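Local structure of carbon monoxide oxidation system transcription regulator CooA-1 (Carboxydothermus hydrogenoformans, 6CPB) at the interface of chains A and B. The protein senses carbon monoxide through its haem and regulates transcription as a CRP/FNR-type DNA-binding factor, the chains here being its haem domain. Coordinates in Å, arbitrary orientation; residue numbers count along the deposited sequence, not the author numbering. Chains: chain A/B, Carbon monoxide oxidation system transcription regulator CooA-1.

Contact 1: the interface of chains A and B. Residues chain A 103, 107, 110-111, 114; chain B 103, 107, 110-111, 114.
A:Ser110 and B:Ser110 meet hydroxyl to hydroxyl on the two-fold axis, OG to OG 2.7 Å, at the start of the long dimerisation helices (108-135 in A, 108-136 in B) of this CRP/FNR-family haem domain. Either hydroxyl may be the donor. Each also turns back to the proline carbonyl of its own chain. A chi1 of 72° turns A:Ser110 OG over its own first turn to within 2.6 Å of A:Pro107 O, in the carbonyl plane and on a lone pair; B:Ser110 OG is 3.0 Å from B:Pro107 O, tilted 16° from the plane. Two hydroxyl hydrogens cannot serve three such bonds at once, so they are probably shared in alternation. Beside the serines, A:Leu111 and B:Val103 meet end-on, methyl CD2 of the leucine 3.5 Å from CG1 of the valine, which is held anti to its backbone N (chi1 163°) and so points at the leucine. The twin pair, A:Val103 CG1 and B:Leu111 CD2, is slightly wider at 3.8 Å. On the side toward the helix starts, the rings of A:Pro107 and B:Pro107 pass at a slant, CB to CB 4.0 Å, and B:Pro107 CB also rests 3.6 Å from A:Val103 O. One turn beyond the serines, A:Val114 CG2 faces B:Val114 CG2 at 3.8 Å. Further out, A:Val103 and B:Val103 belong to the preceding helix of each chain, and A:Pro107 and B:Pro107 lie in the short link between the two helices.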
loop_
_atom_site.group_PDB
_atom_site.type_symbol
_atom_site.label_atom_id
_atom_site.label_comp_id
_atom_site.label_asym_id
_atom_site.label_seq_id
_atom_site.Cartn_x
_atom_site.Cartn_y
_atom_site.Cartn_z
ATOM N N VAL A 103 13.347 8.362 -4.058
ATOM C CA VAL A 103 12.514 7.650 -5.026
ATOM C C VAL A 103 12.504 8.339 -6.383
ATOM O O VAL A 103 12.391 7.675 -7.421
ATOM C CB VAL A 103 11.089 7.491 -4.455
ATOM C CG1 VAL A 103 10.078 7.115 -5.530
ATOM C CG2 VAL A 103 11.068 6.436 -3.360
ATOM N N PRO A 107 13.552 4.852 -8.243
ATOM C CA PRO A 107 12.183 4.402 -7.948
ATOM C C PRO A 107 12.055 2.931 -7.570
ATOM O O PRO A 107 10.981 2.537 -7.098
ATOM C CB PRO A 107 11.416 4.719 -9.241
ATOM C CG PRO A 107 12.424 4.938 -10.253
ATOM C CD PRO A 107 13.668 5.390 -9.601
ATOM N N SER A 110 10.408 2.230 -4.301
ATOM C CA SER A 110 8.976 2.441 -4.194
ATOM C C SER A 110 8.182 1.263 -4.727
ATOM O O SER A 110 7.039 1.063 -4.304
ATOM C CB SER A 110 8.583 3.706 -4.944
ATOM O OG SER A 110 8.656 3.546 -6.366
ATOM N N LEU A 111 8.733 0.483 -5.652
ATOM C CA LEU A 111 7.979 -0.648 -6.175
ATOM C C LEU A 111 7.842 -1.752 -5.142
ATOM O O LEU A 111 6.794 -2.399 -5.047
ATOM C CB LEU A 111 8.612 -1.172 -7.457
ATOM C CG LEU A 111 8.397 -0.277 -8.688
ATOM C CD1 LEU A 111 9.057 -0.871 -9.913
ATOM C CD2 LEU A 111 6.918 -0.041 -8.966
ATOM N N VAL A 114 5.134 -0.485 -2.714
ATOM C CA VAL A 114 3.789 -0.727 -3.226
ATOM C C VAL A 114 3.376 -2.170 -2.983
ATOM O O VAL A 114 2.248 -2.445 -2.559
ATOM C CB VAL A 114 3.718 -0.361 -4.725
ATOM C CG1 VAL A 114 2.460 -0.925 -5.370
ATOM C CG2 VAL A 114 3.788 1.149 -4.919
ATOM N N VAL B 103 6.528 3.172 -13.591
ATOM C CA VAL B 103 7.073 3.788 -12.382
ATOM C C VAL B 103 8.556 4.057 -12.514
ATOM O O VAL B 103 9.051 5.086 -12.042
ATOM C CB VAL B 103 6.784 2.888 -11.171
ATOM C CG1 VAL B 103 7.669 3.257 -9.976
ATOM C CG2 VAL B 103 5.318 2.997 -10.805
ATOM N N PRO B 107 8.323 8.188 -11.511
ATOM C CA PRO B 107 8.109 7.803 -10.104
ATOM C C PRO B 107 6.917 8.463 -9.443
ATOM O O PRO B 107 6.456 7.963 -8.412
ATOM C CB PRO B 107 9.416 8.209 -9.416
ATOM C CG PRO B 107 10.395 8.418 -10.498
ATOM C CD PRO B 107 9.691 8.663 -11.768
ATOM N N SER B 110 4.221 5.953 -8.517
ATOM C CA SER B 110 4.338 5.144 -7.314
ATOM C C SER B 110 4.251 5.994 -6.052
ATOM O O SER B 110 3.750 5.510 -5.033
ATOM C CB SER B 110 5.617 4.320 -7.337
ATOM O OG SER B 110 6.744 5.156 -7.332
ATOM N N LEU B 111 4.742 7.234 -6.079
ATOM C CA LEU B 111 4.586 8.093 -4.913
ATOM C C LEU B 111 3.109 8.295 -4.593
ATOM O O LEU B 111 2.696 8.220 -3.429
ATOM C CB LEU B 111 5.318 9.420 -5.133
ATOM C CG LEU B 111 6.856 9.330 -5.154
ATOM C CD1 LEU B 111 7.493 10.535 -5.849
ATOM C CD2 LEU B 111 7.404 9.180 -3.740
ATOM N N VAL B 114 1.683 4.911 -3.183
ATOM C CA VAL B 114 2.081 4.679 -1.797
ATOM C C VAL B 114 1.228 5.508 -0.850
ATOM O O VAL B 114 0.839 5.038 0.226
ATOM C CB VAL B 114 3.582 4.973 -1.636
ATOM C CG1 VAL B 114 3.963 5.185 -0.175
ATOM C CG2 VAL B 114 4.404 3.849 -2.278
#

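Contact 2: the interface of chains A and B. Residues chain A 78-80; chain B 122, 125-126.
The guanidinium of A:Arg80 lies against helix 108-136 of chain B: methyl CG2 of B:Thr126 sits over one face, 3.6 Å above the plane and offset toward the rim, while B:Lys122 CB comes to the edge in the plane, 3.5 Å from A:Arg80 NE. The arginine chain is nearly straight as far as NE and crosses the lysine chain at about a right angle. Both are poorly ordered, so their finer geometry is approximate. The guanidinium and the lysine amine stay apart, A:Arg80 NH2 being 4.5 Å from B:Lys122 NZ; if both are charged, repulsion would probably discourage closer approach. Instead, B:Lys122 bends at chi3 (88°) and carries its NZ toward the backbone of A:His78, where it makes a weak hydrogen bond to A:His78 O at 3.2 Å. A:His78 is an axial residue of the haem iron in this protein, and the loop 77-81 that bears it joins strands 74-76 and 82-85 of the cyclic-nucleotide-binding-type domain. This interface therefore brings the partner's helix against a haem-binding loop, a plausible route for passing on changes at the iron. Next to the lysine, B:Leu125 supports the loop backbone, its methyl CD1 lying 3.3 Å from A:Thr79 O and 4.1 Å from A:Arg80 CB.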
loop_
_atom_site.group_PDB
_atom_site.type_symbol
_atom_site.label_atom_id
_atom_site.label_comp_id
_atom_site.label_asym_id
_atom_site.label_seq_id
_atom_site.Cartn_x
_atom_site.Cartn_y
_atom_site.Cartn_z
ATOM N N HIS A 78 4.322 5.550 11.071
ATOM C CA HIS A 78 3.129 6.354 10.802
ATOM C C HIS A 78 2.061 5.560 10.057
ATOM O O HIS A 78 1.264 6.109 9.294
ATOM C CB HIS A 78 3.467 7.658 10.081
ATOM C CG HIS A 78 3.988 8.723 10.991
ATOM N ND1 HIS A 78 3.523 10.018 10.954
ATOM C CD2 HIS A 78 4.931 8.687 11.961
ATOM C CE1 HIS A 78 4.158 10.736 11.862
ATOM N NE2 HIS A 78 5.013 9.950 12.491
ATOM N N THR A 79 2.026 4.250 10.285
ATOM C CA THR A 79 1.047 3.375 9.653
ATOM C C THR A 79 0.280 2.545 10.681
ATOM O O THR A 79 -0.265 1.487 10.341
ATOM C CB THR A 79 1.745 2.492 8.618
ATOM O OG1 THR A 79 2.842 1.813 9.246
ATOM C CG2 THR A 79 2.272 3.347 7.464
ATOM N N ARG A 80 0.228 3.014 11.928
ATOM C CA ARG A 80 -0.634 2.446 12.966
ATOM C C ARG A 80 -0.303 0.990 13.290
ATOM O O ARG A 80 -1.146 0.254 13.808
ATOM C CB ARG A 80 -2.123 2.631 12.649
ATOM C CG ARG A 80 -2.522 4.083 12.474
ATOM C CD ARG A 80 -4.026 4.210 12.322
ATOM N NE ARG A 80 -4.391 5.359 11.495
ATOM C CZ ARG A 80 -4.859 6.523 11.937
ATOM N NH1 ARG A 80 -5.048 6.744 13.231
ATOM N NH2 ARG A 80 -5.146 7.479 11.062
ATOM N N LYS B 122 -4.112 2.577 6.859
ATOM C CA LYS B 122 -4.374 3.202 8.148
ATOM C C LYS B 122 -5.855 3.177 8.475
ATOM O O LYS B 122 -6.254 2.854 9.610
ATOM C CB LYS B 122 -3.881 4.640 8.107
ATOM C CG LYS B 122 -2.389 4.734 8.221
ATOM C CD LYS B 122 -1.871 6.171 8.065
ATOM C CE LYS B 122 -1.830 6.913 9.389
ATOM N NZ LYS B 122 -1.089 8.213 9.289
ATOM N N LEU B 125 -6.903 -0.295 9.611
ATOM C CA LEU B 125 -6.482 -0.641 10.963
ATOM C C LEU B 125 -7.371 0.028 12.015
ATOM O O LEU B 125 -7.688 -0.590 13.044
ATOM C CB LEU B 125 -4.993 -0.360 11.155
ATOM C CG LEU B 125 -4.048 -1.127 10.207
ATOM C CD1 LEU B 125 -2.607 -0.840 10.584
ATOM C CD2 LEU B 125 -4.284 -2.626 10.162
ATOM N N THR B 126 -7.799 1.288 11.772
ATOM C CA THR B 126 -8.777 1.921 12.667
ATOM C C THR B 126 -10.064 1.123 12.696
ATOM O O THR B 126 -10.665 0.926 13.762
ATOM C CB THR B 126 -9.090 3.407 12.330
ATOM O OG1 THR B 126 -9.967 3.562 11.184
ATOM C CG2 THR B 126 -7.819 4.219 12.135
#

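Contact 3: the interface of chains A and B. Residues chain A 110, 113-114, 117-118; chain B 114, 117-118, 121.
A:Leu117 packs across the dimer axis against B:Leu117, B:Val114 and B:Leu121. Its CB faces B:Leu117 CB at 3.9 Å, with B:Leu117 CD1 close by. A chi1 of -71° sets CG beside the backbone N, and from CG the two methyls diverge: CD1 goes toward B:Val114, 3.9 Å from CG1 and 3.8 Å from the backbone O, whereas CD2 meets methyl CD2 of B:Leu121 at 4.1 Å. In the reverse sense, B:Leu117 CD1 rests 3.7 Å from A:Val114 O. The same methyl CG1 of B:Val114 is also met by A:Met113, which extends with CG anti to the backbone N (-176°), crosses the valine at about a right angle and sets its sulphur SD 3.6 Å from that methyl. An alanine in place of B:Val114 would probably leave a gap where CG1 lies against A:Met113 SD and A:Leu117 CD1, and set the thioether freer to turn. The joint is wholly apolar between side chains. A:Gly118 and B:Gly118 put their backbones near the opposing leucines, the amide N of A:Gly118 lying 4.0 Å from B:Leu117 CD1. The residues recur at the three- and four-residue steps of a parallel coiled coil, and the site occupies the first half of the long helices through which the two haem-domain chains pair.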
loop_
_atom_site.group_PDB
_atom_site.type_symbol
_atom_site.label_atom_id
_atom_site.label_comp_id
_atom_site.label_asym_id
_atom_site.label_seq_id
_atom_site.Cartn_x
_atom_site.Cartn_y
_atom_site.Cartn_z
ATOM N N SER A 110 10.408 2.230 -4.301
ATOM C CA SER A 110 8.976 2.441 -4.194
ATOM C C SER A 110 8.182 1.263 -4.727
ATOM O O SER A 110 7.039 1.063 -4.304
ATOM C CB SER A 110 8.583 3.706 -4.944
ATOM O OG SER A 110 8.656 3.546 -6.366
ATOM N N MET A 113 7.785 -1.062 -1.971
ATOM C CA MET A 113 6.874 -0.474 -1.003
ATOM C C MET A 113 5.423 -0.661 -1.424
ATOM O O MET A 113 4.555 -0.941 -0.588
ATOM C CB MET A 113 7.203 1.003 -0.824
ATOM C CG MET A 113 6.364 1.662 0.234
ATOM S SD MET A 113 6.887 3.320 0.591
ATOM C CE MET A 113 8.319 3.001 1.631
ATOM N N VAL A 114 5.134 -0.485 -2.714
ATOM C CA VAL A 114 3.789 -0.727 -3.226
ATOM C C VAL A 114 3.376 -2.170 -2.983
ATOM O O VAL A 114 2.248 -2.445 -2.559
ATOM C CB VAL A 114 3.718 -0.361 -4.725
ATOM C CG1 VAL A 114 2.460 -0.925 -5.370
ATOM C CG2 VAL A 114 3.788 1.149 -4.919
ATOM N N LEU A 117 2.758 -2.669 0.878
ATOM C CA LEU A 117 1.542 -2.003 1.335
ATOM C C LEU A 117 0.307 -2.685 0.775
ATOM O O LEU A 117 -0.711 -2.804 1.468
ATOM C CB LEU A 117 1.562 -0.526 0.950
ATOM C CG LEU A 117 2.554 0.354 1.717
ATOM C CD1 LEU A 117 2.597 1.737 1.100
ATOM C CD2 LEU A 117 2.243 0.453 3.192
ATOM N N GLY A 118 0.367 -3.122 -0.484
ATOM C CA GLY A 118 -0.763 -3.826 -1.061
ATOM C C GLY A 118 -1.069 -5.115 -0.325
ATOM O O GLY A 118 -2.235 -5.446 -0.093
ATOM N N VAL B 114 1.683 4.911 -3.183
ATOM C CA VAL B 114 2.081 4.679 -1.797
ATOM C C VAL B 114 1.228 5.508 -0.850
ATOM O O VAL B 114 0.839 5.038 0.226
ATOM C CB VAL B 114 3.582 4.973 -1.636
ATOM C CG1 VAL B 114 3.963 5.185 -0.175
ATOM C CG2 VAL B 114 4.404 3.849 -2.278
ATOM N N LEU B 117 -2.330 3.836 -0.773
ATOM C CA LEU B 117 -2.305 2.562 -0.064
ATOM C C LEU B 117 -2.070 2.765 1.421
ATOM O O LEU B 117 -2.700 2.099 2.249
ATOM C CB LEU B 117 -1.233 1.644 -0.638
ATOM C CG LEU B 117 -1.470 1.097 -2.038
ATOM C CD1 LEU B 117 -0.274 0.298 -2.507
ATOM C CD2 LEU B 117 -2.750 0.261 -2.102
ATOM N N GLY B 118 -1.161 3.669 1.780
ATOM C CA GLY B 118 -0.933 3.948 3.184
ATOM C C GLY B 118 -2.171 4.503 3.858
ATOM O O GLY B 118 -2.488 4.138 4.991
ATOM N N LEU B 121 -4.658 1.620 4.230
ATOM C CA LEU B 121 -4.183 0.728 5.282
ATOM C C LEU B 121 -4.475 1.318 6.651
ATOM O O LEU B 121 -5.024 0.643 7.525
ATOM C CB LEU B 121 -2.688 0.444 5.114
ATOM C CG LEU B 121 -2.072 -0.410 6.230
ATOM C CD1 LEU B 121 -2.721 -1.797 6.288
ATOM C CD2 LEU B 121 -0.588 -0.552 6.010
#

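Contacts 1 and 3 overlap along the start of one helix pair, their C-alpha centres about 9 Å apart, and share A:Ser110, A:Val114 and B:Val114; contact 1 adds the preceding helix and the link, and the seam passes from a polar serine junction into apolar packing. Contact 2 lies about 12 Å from contact 3 and about 20 Å from contact 1; there the same chain B helix, one or two turns further on, turns another face to the haem-binding loop of chain A. Two-fold symmetry repeats contact 2 with the chains exchanged. One long helix thus takes part both in dimer assembly and in contact with the opposite haem loop.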